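Local coordinates for protein phosphosugar isomerase (Escherichia coli, PDB 5VHU) that probably interconverts D-arabinose 5-phosphate and D-ribulose 5-phosphate as a homotetrameric isomerase of the SIS family, at residues Val94-Asn99 against Ala108-Leu113. Residues are numbered along the deposited sequence; the frame is centred on the assembly and turned at random.
Sequences VILISN and ATLPSL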
ATOM      1  N   VAL A  94      14.737 -12.134  -7.653  1.00  8.63           N
ATOM      2  CA  VAL A  94      14.511 -10.765  -7.139  1.00  8.59           C
ATOM      3  C   VAL A  94      14.921  -9.747  -8.183  1.00  8.71           C
ATOM      4  O   VAL A  94      16.032  -9.795  -8.703  1.00  8.86           O
ATOM      5  CB  VAL A  94      15.263 -10.529  -5.787  1.00  8.95           C
ATOM      6  CG1 VAL A  94      15.055  -9.100  -5.264  1.00  9.00           C
ATOM      7  CG2 VAL A  94      14.859 -11.543  -4.729  1.00  9.16           C
ATOM      8  N   ILE A  95      14.029  -8.805  -8.492  1.00  7.83           N
ATOM      9  CA  ILE A  95      14.366  -7.667  -9.348  1.00  7.57           C
ATOM     10  C   ILE A  95      14.340  -6.445  -8.466  1.00  7.54           C
ATOM     11  O   ILE A  95      13.306  -6.113  -7.883  1.00  7.62           O
ATOM     12  CB  ILE A  95      13.318  -7.483 -10.483  1.00  7.77           C
ATOM     13  CG1 ILE A  95      13.314  -8.767 -11.371  1.00  7.80           C
ATOM     14  CG2 ILE A  95      13.613  -6.175 -11.271  1.00  8.24           C
ATOM     15  CD1 ILE A  95      12.319  -8.725 -12.527  1.00  8.12           C
ATOM     16  N   LEU A  96      15.471  -5.774  -8.356  1.00  7.33           N
ATOM     17  CA  LEU A  96      15.623  -4.553  -7.543  1.00  8.09           C
ATOM     18  C   LEU A  96      15.710  -3.360  -8.487  1.00  8.44           C
ATOM     19  O   LEU A  96      16.538  -3.362  -9.447  1.00  9.61           O
ATOM     20  CB  LEU A  96      16.924  -4.625  -6.714  1.00  8.40           C
ATOM     21  CG  LEU A  96      16.881  -5.829  -5.751  1.00  8.94           C
ATOM     22  CD1 LEU A  96      17.846  -6.931  -6.235  1.00 10.12           C
ATOM     23  CD2 LEU A  96      17.217  -5.383  -4.334  1.00  9.14           C
ATOM     24  N   ILE A  97      14.818  -2.393  -8.318  1.00  8.40           N
ATOM     25  CA  ILE A  97      14.697  -1.241  -9.220  1.00  8.01           C
ATOM     26  C   ILE A  97      15.237   0.012  -8.522  1.00  9.17           C
ATOM     27  O   ILE A  97      14.761   0.374  -7.414  1.00 10.21           O
ATOM     28  CB  ILE A  97      13.194  -1.033  -9.655  1.00  8.29           C
ATOM     29  CG1 ILE A  97      12.734  -2.287 -10.433  1.00  8.56           C
ATOM     30  CG2 ILE A  97      13.187   0.171 -10.618  1.00  8.04           C
ATOM     31  CD1 ILE A  97      11.316  -2.187 -11.049  1.00  9.78           C
ATOM     32  N   SER A  98      16.244   0.672  -9.121  1.00  8.10           N
ATOM     33  CA  SER A  98      16.760   1.957  -8.623  1.00  9.09           C
ATOM     34  C   SER A  98      17.345   2.744  -9.797  1.00  9.79           C
ATOM     35  O   SER A  98      18.267   2.281 -10.379  1.00  9.97           O
ATOM     36  CB  SER A  98      17.869   1.715  -7.552  1.00  8.90           C
ATOM     37  OG  SER A  98      18.637   2.902  -7.268  1.00  9.79           O
ATOM     38  N   ASN A  99      16.858   3.949 -10.095  1.00  9.64           N
ATOM     39  CA  ASN A  99      17.360   4.594 -11.308  1.00 11.30           C
ATOM     40  C   ASN A  99      18.863   4.901 -11.143  1.00 10.91           C
ATOM     41  O   ASN A  99      19.662   4.551 -12.012  1.00 11.38           O
ATOM     42  CB  ASN A  99      16.590   5.872 -11.582  1.00 12.57           C
ATOM     43  CG  ASN A  99      17.101   6.595 -12.809  1.00 14.36           C
ATOM     44  OD1 ASN A  99      17.485   7.762 -12.718  1.00 17.21           O
ATOM     45  ND2 ASN A  99      17.114   5.929 -13.929  1.00 12.44           N
ATOM     46  N   ALA A 108      20.809  -1.440   1.189  1.00  9.51           N
ATOM     47  CA  ALA A 108      20.687  -2.035   2.551  1.00  8.85           C
ATOM     48  C   ALA A 108      20.076  -3.449   2.547  1.00  8.81           C
ATOM     49  O   ALA A 108      20.240  -4.228   3.521  1.00  8.77           O
ATOM     50  CB  ALA A 108      19.863  -1.097   3.469  1.00  9.32           C
ATOM     51  N   THR A 109      19.406  -3.822   1.464  1.00  7.78           N
ATOM     52  CA  THR A 109      18.829  -5.169   1.363  1.00  7.96           C
ATOM     53  C   THR A 109      19.892  -6.185   0.991  1.00  8.60           C
ATOM     54  O   THR A 109      19.668  -7.394   1.106  1.00  8.83           O
ATOM     55  CB  THR A 109      17.671  -5.293   0.335  1.00  8.59           C
ATOM     56  OG1 THR A 109      18.203  -5.157  -0.981  1.00  9.02           O
ATOM     57  CG2 THR A 109      16.604  -4.216   0.610  1.00  9.14           C
ATOM     58  N   LEU A 110      21.021  -5.722   0.440  1.00  9.18           N
ATOM     59  CA  LEU A 110      21.875  -6.644  -0.290  1.00  9.82           C
ATOM     60  C   LEU A 110      22.683  -7.636   0.626  1.00 10.14           C
ATOM     61  O   LEU A 110      22.782  -8.806   0.271  1.00 10.19           O
ATOM     62  CB  LEU A 110      22.844  -5.854  -1.211  1.00 10.96           C
ATOM     63  CG  LEU A 110      22.135  -5.116  -2.356  1.00 10.68           C
ATOM     64  CD1 LEU A 110      23.252  -4.295  -2.994  1.00 10.87           C
ATOM     65  CD2 LEU A 110      21.517  -6.058  -3.385  1.00 12.86           C
ATOM     66  N   PRO A 111      23.192  -7.175   1.794  1.00 10.67           N
ATOM     67  CA  PRO A 111      23.927  -8.187   2.575  1.00 10.73           C
ATOM     68  C   PRO A 111      23.032  -9.418   2.922  1.00 10.84           C
ATOM     69  O   PRO A 111      23.499 -10.552   2.823  1.00 10.00           O
ATOM     70  CB  PRO A 111      24.327  -7.420   3.835  1.00 10.64           C
ATOM     71  CG  PRO A 111      24.552  -5.985   3.293  1.00 11.58           C
ATOM     72  CD  PRO A 111      23.339  -5.838   2.392  1.00  9.97           C
ATOM     73  N   SER A 112      21.767  -9.200   3.376  1.00  9.99           N
ATOM     74  CA  SER A 112      20.862 -10.319   3.604  1.00  9.82           C
ATOM     75  C   SER A 112      20.550 -11.120   2.349  1.00  9.64           C
ATOM     76  O   SER A 112      20.582 -12.344   2.381  1.00 10.51           O
ATOM     77  CB  SER A 112      19.536  -9.867   4.299  1.00 10.03           C
ATOM     78  OG  SER A 112      19.838  -9.240   5.560  1.00 11.83           O
ATOM     79  N   LEU A 113      20.249 -10.454   1.234  1.00  9.06           N
ATOM     80  CA  LEU A 113      19.899 -11.197   0.020  1.00  9.20           C
ATOM     81  C   LEU A 113      21.100 -12.064  -0.483  1.00  9.83           C
ATOM     82  O   LEU A 113      20.890 -13.161  -1.001  1.00 10.37           O
ATOM     83  CB  LEU A 113      19.460 -10.222  -1.085  1.00  8.73           C
ATOM     84  CG  LEU A 113      18.025  -9.710  -0.922  1.00  9.18           C
ATOM     85  CD1 LEU A 113      17.800  -8.523  -1.891  1.00  9.47           C
ATOM     86  CD2 LEU A 113      17.018 -10.878  -1.188  1.00  9.08           C
TER
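L96 and L113 reach for each other tip to tip, CD2 of L96 lying 4.0 Å from CD1 of L113, and together they account for most of the buried surface. The same L96 CD2 also meets T109, 3.5 Å from its OG1, where the two side chains run past one another in opposite directions. With chi1 at 69° the T109 hydroxyl is folded back over its own backbone, where it hydrogen-bonds to the carbonyl O of I106 while flanking the leucine methyl. L110 closes in more loosely, its CD2 4.5 Å from L96 CD2. The hydrogen bond from L113 N to T109 O (3.1 Å) links two residues four apart, whose CB atoms both point toward the strand. Strand 93-97 is the central strand of the parallel five-stranded sheet of the SIS domain, and helix 110-116 packs on it within the beta-alpha-beta crossover that leads to the neighbouring strand 120-124 of this alpha/beta fold. V94, two residues before L96 and thus on the same face, extends the apolar patch by setting CG2 4.2 Å from L113 CD2. Around this patch, L131 of helix 130-134 touches both L96 and L110, while L85 lies against L113.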